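PDB 3B9O: alkane monooxygenase from Geobacillus thermodenitrificans, which belongs to the luciferase-like monooxygenase family, has a TIM-barrel fold and binds flavin mononucleotide. Local coordinates for residues 3-11 with 373-382; 245-253 with 344-352. All blocks are in the same frame, centred on the assembly; numbering follows the deposited sequence.

Contact 1 of 2, residues 3-11 with 373-382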
# COMPACT_ATOMS: atom_id res chain seq x y z
N LYS A 3 -11.98 5.32 17.37
CA LYS A 3 -10.94 5.50 18.45
C LYS A 3 -9.80 4.51 18.28
O LYS A 3 -8.73 4.64 18.91
CB LYS A 3 -11.57 5.32 19.84
CG LYS A 3 -12.39 4.02 19.98
CD LYS A 3 -12.90 3.78 21.38
CE LYS A 3 -14.19 4.57 21.61
NZ LYS A 3 -15.03 3.94 22.69
N LYS A 4 -10.02 3.50 17.44
CA LYS A 4 -9.08 2.41 17.32
C LYS A 4 -8.19 2.59 16.08
O LYS A 4 -8.66 2.91 14.97
CB LYS A 4 -9.78 1.05 17.43
CG LYS A 4 -10.78 1.01 18.65
CD LYS A 4 -10.80 -0.28 19.42
CE LYS A 4 -11.65 -0.10 20.71
NZ LYS A 4 -11.56 -1.31 21.65
N ILE A 5 -6.90 2.40 16.31
CA ILE A 5 -5.84 2.61 15.31
C ILE A 5 -5.82 1.43 14.33
O ILE A 5 -5.73 0.28 14.76
CB ILE A 5 -4.46 2.75 15.99
CG1 ILE A 5 -4.49 3.92 17.02
CG2 ILE A 5 -3.32 2.90 14.95
CD1 ILE A 5 -3.22 4.01 17.88
N HIS A 6 -5.97 1.74 13.04
CA HIS A 6 -5.83 0.72 11.99
C HIS A 6 -4.34 0.36 11.78
O HIS A 6 -3.48 1.23 11.67
CB HIS A 6 -6.51 1.16 10.68
CG HIS A 6 -7.98 1.43 10.81
ND1 HIS A 6 -8.94 0.43 10.71
CD2 HIS A 6 -8.67 2.59 10.98
CE1 HIS A 6 -10.14 0.96 10.86
NE2 HIS A 6 -10.00 2.27 11.03
N ILE A 7 -4.01 -0.92 11.75
CA ILE A 7 -2.63 -1.30 11.52
C ILE A 7 -2.51 -2.28 10.36
O ILE A 7 -3.16 -3.34 10.37
CB ILE A 7 -1.95 -1.84 12.80
CG1 ILE A 7 -1.82 -0.71 13.85
CG2 ILE A 7 -0.55 -2.38 12.50
CD1 ILE A 7 -1.56 -1.17 15.22
N ASN A 8 -1.69 -1.91 9.38
CA ASN A 8 -1.32 -2.78 8.26
C ASN A 8 0.13 -3.25 8.36
O ASN A 8 1.00 -2.50 8.81
CB ASN A 8 -1.45 -2.04 6.94
CG ASN A 8 -2.84 -1.55 6.66
OD1 ASN A 8 -3.83 -2.09 7.17
ND2 ASN A 8 -2.93 -0.52 5.82
N ALA A 9 0.38 -4.47 7.90
CA ALA A 9 1.71 -5.05 7.82
C ALA A 9 2.28 -4.67 6.47
O ALA A 9 1.68 -4.99 5.44
CB ALA A 9 1.60 -6.54 7.96
N PHE A 10 3.40 -3.97 6.45
CA PHE A 10 4.01 -3.51 5.20
C PHE A 10 4.97 -4.56 4.65
O PHE A 10 5.95 -4.99 5.30
CB PHE A 10 4.74 -2.19 5.41
CG PHE A 10 5.06 -1.45 4.16
CD1 PHE A 10 4.14 -1.35 3.12
CD2 PHE A 10 6.30 -0.81 4.02
CE1 PHE A 10 4.44 -0.65 1.96
CE2 PHE A 10 6.59 -0.07 2.85
CZ PHE A 10 5.67 0.02 1.85
N GLU A 11 4.70 -4.97 3.41
CA GLU A 11 5.43 -6.12 2.85
C GLU A 11 5.66 -5.92 1.35
O GLU A 11 5.12 -5.01 0.74
CB GLU A 11 4.59 -7.39 3.16
CG GLU A 11 5.19 -8.74 2.93
CD GLU A 11 6.64 -8.95 3.45
OE1 GLU A 11 7.57 -8.48 2.80
OE2 GLU A 11 6.85 -9.63 4.46
N ASP A 373 -5.05 8.03 11.02
CA ASP A 373 -6.03 7.00 11.35
C ASP A 373 -5.40 5.63 11.53
O ASP A 373 -6.00 4.76 12.13
CB ASP A 373 -7.08 6.90 10.24
CG ASP A 373 -7.88 8.18 10.10
OD1 ASP A 373 -7.76 8.85 9.06
OD2 ASP A 373 -8.60 8.52 11.06
N GLY A 374 -4.21 5.43 11.00
CA GLY A 374 -3.57 4.12 11.07
C GLY A 374 -2.12 4.18 10.63
O GLY A 374 -1.61 5.23 10.26
N PHE A 375 -1.47 3.02 10.66
CA PHE A 375 -0.08 2.89 10.31
C PHE A 375 0.17 1.72 9.38
O PHE A 375 -0.47 0.65 9.50
CB PHE A 375 0.80 2.69 11.58
CG PHE A 375 0.77 3.86 12.53
CD1 PHE A 375 -0.23 3.96 13.50
CD2 PHE A 375 1.70 4.88 12.43
CE1 PHE A 375 -0.28 5.03 14.39
CE2 PHE A 375 1.69 5.95 13.33
CZ PHE A 375 0.68 6.02 14.30
N ASN A 376 1.13 1.90 8.49
CA ASN A 376 1.73 0.75 7.81
C ASN A 376 3.00 0.40 8.58
O ASN A 376 3.92 1.25 8.66
CB ASN A 376 2.11 1.04 6.37
CG ASN A 376 0.96 0.92 5.42
OD1 ASN A 376 -0.15 0.50 5.78
ND2 ASN A 376 1.21 1.29 4.16
N LEU A 377 3.03 -0.78 9.18
CA LEU A 377 4.19 -1.23 9.93
C LEU A 377 5.31 -1.78 9.02
O LEU A 377 5.18 -2.84 8.37
CB LEU A 377 3.78 -2.21 11.04
CG LEU A 377 4.88 -2.82 11.94
CD1 LEU A 377 5.67 -1.76 12.71
CD2 LEU A 377 4.26 -3.81 12.91
N VAL A 378 6.42 -1.04 9.01
CA VAL A 378 7.59 -1.32 8.22
C VAL A 378 8.48 -2.32 8.98
O VAL A 378 8.65 -2.20 10.22
CB VAL A 378 8.41 0.01 7.96
CG1 VAL A 378 9.64 -0.26 7.07
CG2 VAL A 378 7.50 1.09 7.30
N GLN A 379 9.03 -3.29 8.25
CA GLN A 379 9.87 -4.33 8.85
C GLN A 379 11.37 -4.03 8.78
O GLN A 379 11.86 -3.56 7.76
CB GLN A 379 9.62 -5.66 8.14
CG GLN A 379 8.16 -6.13 8.19
CD GLN A 379 7.98 -7.40 7.38
OE1 GLN A 379 7.48 -7.36 6.25
NE2 GLN A 379 8.41 -8.52 7.92
N TYR A 380 12.09 -4.33 9.86
CA TYR A 380 13.54 -4.43 9.82
C TYR A 380 13.97 -5.88 9.68
O TYR A 380 14.99 -6.17 9.06
CB TYR A 380 14.17 -3.88 11.10
CG TYR A 380 14.15 -2.39 11.24
CD1 TYR A 380 14.75 -1.56 10.30
CD2 TYR A 380 13.58 -1.80 12.37
CE1 TYR A 380 14.75 -0.14 10.45
CE2 TYR A 380 13.58 -0.40 12.53
CZ TYR A 380 14.18 0.42 11.56
OH TYR A 380 14.16 1.79 11.71
N VAL A 381 13.20 -6.79 10.30
CA VAL A 381 13.49 -8.22 10.18
C VAL A 381 12.17 -8.97 10.07
O VAL A 381 11.16 -8.57 10.67
CB VAL A 381 14.45 -8.72 11.37
CG1 VAL A 381 13.73 -8.71 12.71
CG2 VAL A 381 14.98 -10.07 11.10
N SER A 382 12.17 -10.03 9.27
CA SER A 382 11.02 -10.93 9.13
C SER A 382 11.29 -12.30 9.78
O SER A 382 12.25 -12.97 9.43
CB SER A 382 10.70 -11.14 7.66
OG SER A 382 10.49 -9.88 7.03
O HOH W 1 8.18 -3.53 5.38
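Strands 6-11 and 374-378 run parallel, their axes 4.4 Å apart at their closest and inclined by 29°, with His6 level with Gly374 and Ala9 with Leu377. In the regular part of this ladder, Asn8 N meets Phe375 O at 2.8 Å and Asn8 O receives Leu377 N, both bonds almost straight. Phe10 N extends it to Leu377 O. One step further a water takes over, giving a proton to Phe10 O and accepting one from Gln379 N as the backbones separate.

The two sheet faces differ sharply in chemistry. On the face of Ile7, Ala9, Phe375 and Leu377, aliphatic and aromatic groups prevail; Ile7 and Leu377 reach Phe389 of helix 384-399. Nearby, Ile5 CG2 stands anti to the backbone N and beside the carbonyl carbon, and this branch butts against the edge of the Phe375 ring, in its plane, 3.6 Å from CD1. The other face carries two buried amides. Asn8 ND2 donates to Asn376 OD1 at 3.0 Å, reaching it close to the line of the acceptor's C=O bond although the amide planes are turned 42° apart; Tyr225 OH is a second partner of ND2. Phe10 swings CG anti to the backbone N (chi1 -164°), and its ring presents CD1 to Asn376 ND2 and, at 4.0 Å, CD2 to Val378 CG2. His6 is held by Asp52 through ND1.

The first and last strands of a TIM barrel meet in just this way, closing the cylinder. Here the amide pair adds a side-chain bond to the backbone ladder: the two inward-facing amides are matched with each other, Tyr225 and Asp52 take up Asn8 and His6, and the outward face packs hydrophobically under its helices.

Contact 2 of 2, residues 245-253 with 344-352. With FMN (flavin mononucleotide), chain C.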
# COMPACT_ATOMS: atom_id res chain seq x y z
N PHE A 245 -1.60 6.55 2.02
CA PHE A 245 -0.34 6.20 2.68
C PHE A 245 0.60 7.42 2.49
O PHE A 245 1.14 7.64 1.41
CB PHE A 245 0.20 4.89 2.03
CG PHE A 245 1.49 4.33 2.63
CD1 PHE A 245 2.21 3.35 1.91
CD2 PHE A 245 2.03 4.77 3.86
CE1 PHE A 245 3.42 2.81 2.42
CE2 PHE A 245 3.25 4.22 4.40
CZ PHE A 245 3.94 3.25 3.66
N LEU A 246 0.78 8.18 3.55
CA LEU A 246 1.56 9.42 3.58
C LEU A 246 3.01 9.18 3.96
O LEU A 246 3.33 8.28 4.77
CB LEU A 246 0.98 10.32 4.63
CG LEU A 246 -0.07 11.41 4.46
CD1 LEU A 246 -0.67 11.48 3.12
CD2 LEU A 246 -1.07 11.34 5.60
N GLY A 247 3.88 9.99 3.38
CA GLY A 247 5.26 10.10 3.85
C GLY A 247 5.31 11.12 4.98
O GLY A 247 4.46 12.01 5.06
N GLY A 248 6.30 10.98 5.87
CA GLY A 248 6.46 11.92 6.98
C GLY A 248 6.66 11.19 8.28
O GLY A 248 6.08 10.12 8.49
N LYS A 249 7.49 11.77 9.15
CA LYS A 249 7.93 11.10 10.39
C LYS A 249 7.65 11.88 11.66
O LYS A 249 8.07 11.45 12.74
CB LYS A 249 9.42 10.76 10.36
CG LYS A 249 10.33 11.88 9.89
CD LYS A 249 11.83 11.69 10.24
CE LYS A 249 12.35 10.27 10.17
NZ LYS A 249 13.76 10.29 9.62
N ASP A 250 6.96 13.01 11.54
CA ASP A 250 6.61 13.81 12.72
C ASP A 250 5.23 14.45 12.61
O ASP A 250 4.62 14.44 11.55
CB ASP A 250 7.69 14.89 13.00
CG ASP A 250 7.96 15.79 11.81
OD1 ASP A 250 9.14 15.91 11.40
OD2 ASP A 250 7.03 16.39 11.28
N VAL A 251 4.76 15.05 13.70
CA VAL A 251 3.39 15.58 13.71
C VAL A 251 3.22 16.70 12.70
O VAL A 251 2.27 16.70 11.89
CB VAL A 251 2.94 16.09 15.12
CG1 VAL A 251 1.71 16.99 15.00
CG2 VAL A 251 2.68 14.93 16.07
N GLU A 252 4.17 17.66 12.71
CA GLU A 252 4.02 18.85 11.89
C GLU A 252 3.84 18.47 10.41
O GLU A 252 2.97 19.04 9.73
CB GLU A 252 5.21 19.83 12.08
CG GLU A 252 5.68 20.09 13.57
CD GLU A 252 6.73 19.06 14.07
OE1 GLU A 252 6.32 18.05 14.73
OE2 GLU A 252 7.97 19.28 13.78
N THR A 253 4.65 17.53 9.92
CA THR A 253 4.68 17.12 8.50
C THR A 253 3.42 16.36 8.14
O THR A 253 2.71 16.71 7.19
CB THR A 253 5.93 16.24 8.17
OG1 THR A 253 7.11 17.00 8.37
CG2 THR A 253 5.93 15.79 6.70
N LEU A 344 19.41 4.18 10.86
CA LEU A 344 18.11 3.48 10.85
C LEU A 344 16.87 4.38 10.86
O LEU A 344 15.80 3.96 10.37
CB LEU A 344 17.98 2.46 11.99
CG LEU A 344 18.87 1.23 12.13
CD1 LEU A 344 18.03 0.03 12.46
CD2 LEU A 344 19.67 0.98 10.88
N ASP A 345 16.99 5.57 11.45
CA ASP A 345 15.88 6.52 11.50
C ASP A 345 15.98 7.65 10.46
O ASP A 345 15.34 8.70 10.60
CB ASP A 345 15.68 7.08 12.92
CG ASP A 345 16.81 8.01 13.36
OD1 ASP A 345 17.98 7.86 12.91
OD2 ASP A 345 16.50 8.90 14.19
N GLY A 346 16.78 7.43 9.42
CA GLY A 346 16.96 8.44 8.38
C GLY A 346 15.91 8.39 7.27
O GLY A 346 15.90 9.27 6.38
N LYS A 347 15.03 7.38 7.31
CA LYS A 347 14.00 7.18 6.28
C LYS A 347 12.82 8.14 6.50
O LYS A 347 12.80 8.88 7.48
CB LYS A 347 13.55 5.72 6.27
CG LYS A 347 14.62 4.74 5.79
CD LYS A 347 14.47 4.38 4.30
CE LYS A 347 15.77 3.80 3.71
NZ LYS A 347 15.65 3.44 2.24
N TRP A 348 11.85 8.16 5.58
CA TRP A 348 10.73 9.10 5.73
C TRP A 348 9.56 8.59 6.61
O TRP A 348 8.43 9.11 6.51
CB TRP A 348 10.26 9.66 4.37
CG TRP A 348 9.75 11.13 4.45
CD1 TRP A 348 10.01 12.06 5.46
CD2 TRP A 348 8.94 11.83 3.47
NE1 TRP A 348 9.39 13.26 5.17
CE2 TRP A 348 8.74 13.16 3.96
CE3 TRP A 348 8.36 11.46 2.24
CZ2 TRP A 348 7.98 14.11 3.26
CZ3 TRP A 348 7.60 12.41 1.54
CH2 TRP A 348 7.42 13.73 2.06
N PHE A 349 9.85 7.59 7.45
CA PHE A 349 8.93 7.04 8.45
C PHE A 349 9.45 7.25 9.87
O PHE A 349 10.65 7.19 10.13
CB PHE A 349 8.73 5.53 8.23
CG PHE A 349 8.26 5.18 6.86
CD1 PHE A 349 7.08 5.76 6.33
CD2 PHE A 349 8.97 4.29 6.07
CE1 PHE A 349 6.62 5.45 5.04
CE2 PHE A 349 8.50 3.96 4.76
CZ PHE A 349 7.32 4.55 4.26
N LYS A 350 8.53 7.47 10.79
CA LYS A 350 8.83 7.44 12.21
C LYS A 350 9.53 6.11 12.63
O LYS A 350 9.10 5.01 12.26
CB LYS A 350 7.53 7.66 13.02
CG LYS A 350 7.63 7.48 14.53
CD LYS A 350 8.28 8.65 15.17
CE LYS A 350 8.17 8.65 16.69
NZ LYS A 350 8.65 10.01 17.17
N LEU A 351 10.60 6.25 13.40
CA LEU A 351 11.19 5.11 14.12
C LEU A 351 10.86 5.18 15.60
O LEU A 351 11.25 6.13 16.29
CB LEU A 351 12.70 5.03 13.90
CG LEU A 351 13.41 3.94 14.72
CD1 LEU A 351 12.79 2.55 14.50
CD2 LEU A 351 14.93 3.93 14.45
N SER A 352 10.11 4.20 16.10
CA SER A 352 9.84 4.13 17.54
C SER A 352 10.62 2.98 18.23
O SER A 352 10.46 1.81 17.89
CB SER A 352 8.32 4.05 17.79
OG SER A 352 8.04 4.17 19.17
N1 FMN C . 5.68 3.44 -5.86
C2 FMN C . 5.68 2.20 -6.38
O2 FMN C . 5.90 2.07 -7.62
N3 FMN C . 5.43 1.14 -5.55
C4 FMN C . 5.18 1.32 -4.21
O4 FMN C . 4.95 0.34 -3.47
C4A FMN C . 5.17 2.61 -3.67
N5 FMN C . 4.92 2.87 -2.35
C5A FMN C . 4.95 4.15 -1.88
C6 FMN C . 4.71 4.45 -0.52
C7 FMN C . 4.72 5.79 -0.06
C7M FMN C . 4.47 6.12 1.39
C8 FMN C . 4.97 6.82 -0.95
C8M FMN C . 4.99 8.25 -0.47
C9 FMN C . 5.21 6.54 -2.30
C9A FMN C . 5.21 5.21 -2.77
N10 FMN C . 5.44 4.95 -4.08
C10 FMN C . 5.44 3.68 -4.54
C1' FMN C . 5.72 6.02 -5.06
C2' FMN C . 4.42 6.38 -5.81
O2' FMN C . 3.35 5.54 -5.41
C3' FMN C . 4.51 6.32 -7.35
O3' FMN C . 5.14 5.11 -7.83
C4' FMN C . 5.08 7.62 -7.97
O4' FMN C . 6.16 7.35 -8.87
C5' FMN C . 5.55 8.67 -6.96
O5' FMN C . 4.40 9.48 -6.73
P FMN C . 4.50 11.05 -6.37
O1P FMN C . 5.61 11.58 -7.26
O2P FMN C . 3.11 11.53 -6.69
O3P FMN C . 4.91 11.12 -4.91
O HOH W 2 5.77 8.17 10.31
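Trp348 lies with one indole face against the backbone of Gly247 and Gly248. Gly248 CA sits 3.8 Å from the centroid of the five-membered ring, and Gly247 CA is over the six-membered one, both as CH-pi contacts; neither residue has a side chain to hold the ring off. Gly248 N also donates to Trp348 O at 2.9 Å, and a water bridges Gly248 O and Lys350 N. Deeper in, Phe245 and Phe349 meet rim to rim with ring planes only 6° apart and Phe245 CE2 3.6 Å from Phe349 CE1. The flavin mononucleotide methyl C7M rests over the centre of the Phe245 ring, 3.4 Å above its plane. In TIM-barrel terms, the loop leaving strand 243-246 meets the approach to strand 350-354, and that same loop leads into helix 251-265, where Asp250 is the N-cap and its OD2 accepts from Thr253 N and OG1. The packing is looser toward solvent, where Trp348 itself is exposed despite its seat on the glycines. Lys249, bent at its last two torsions, reaches over to the turn before Trp348 and donates NZ to Lys347 O at 2.7 Å; its very short approach to Asp345 O is doubtful, since Asp345 and Gly346 are poorly ordered.

Both contacts reach the same barrel sheet, their centres 13 Å apart, and contact 2 falls within the long chain excursion that contact 1 brings to a close. They touch at two places. On the inner side, Phe10 of contact 1 sets its ring edge-to-face with that of Phe245 in contact 2, Phe10 CZ being 3.6 Å from Phe245 CE1, while Asn376 ND2 packs against the same Phe245 CE1. Further out, Tyr380 OH probably hydrogen-bonds to Leu344 O at 3.0 Å. Phe245 belongs to the flavin mononucleotide pocket, its CE1 lying 3.6 Å from C6 of the ligand; the Phe10 side chain is about 5 Å from the flavin at nearest atoms, so barrel closure and pocket wall share an aromatic cluster.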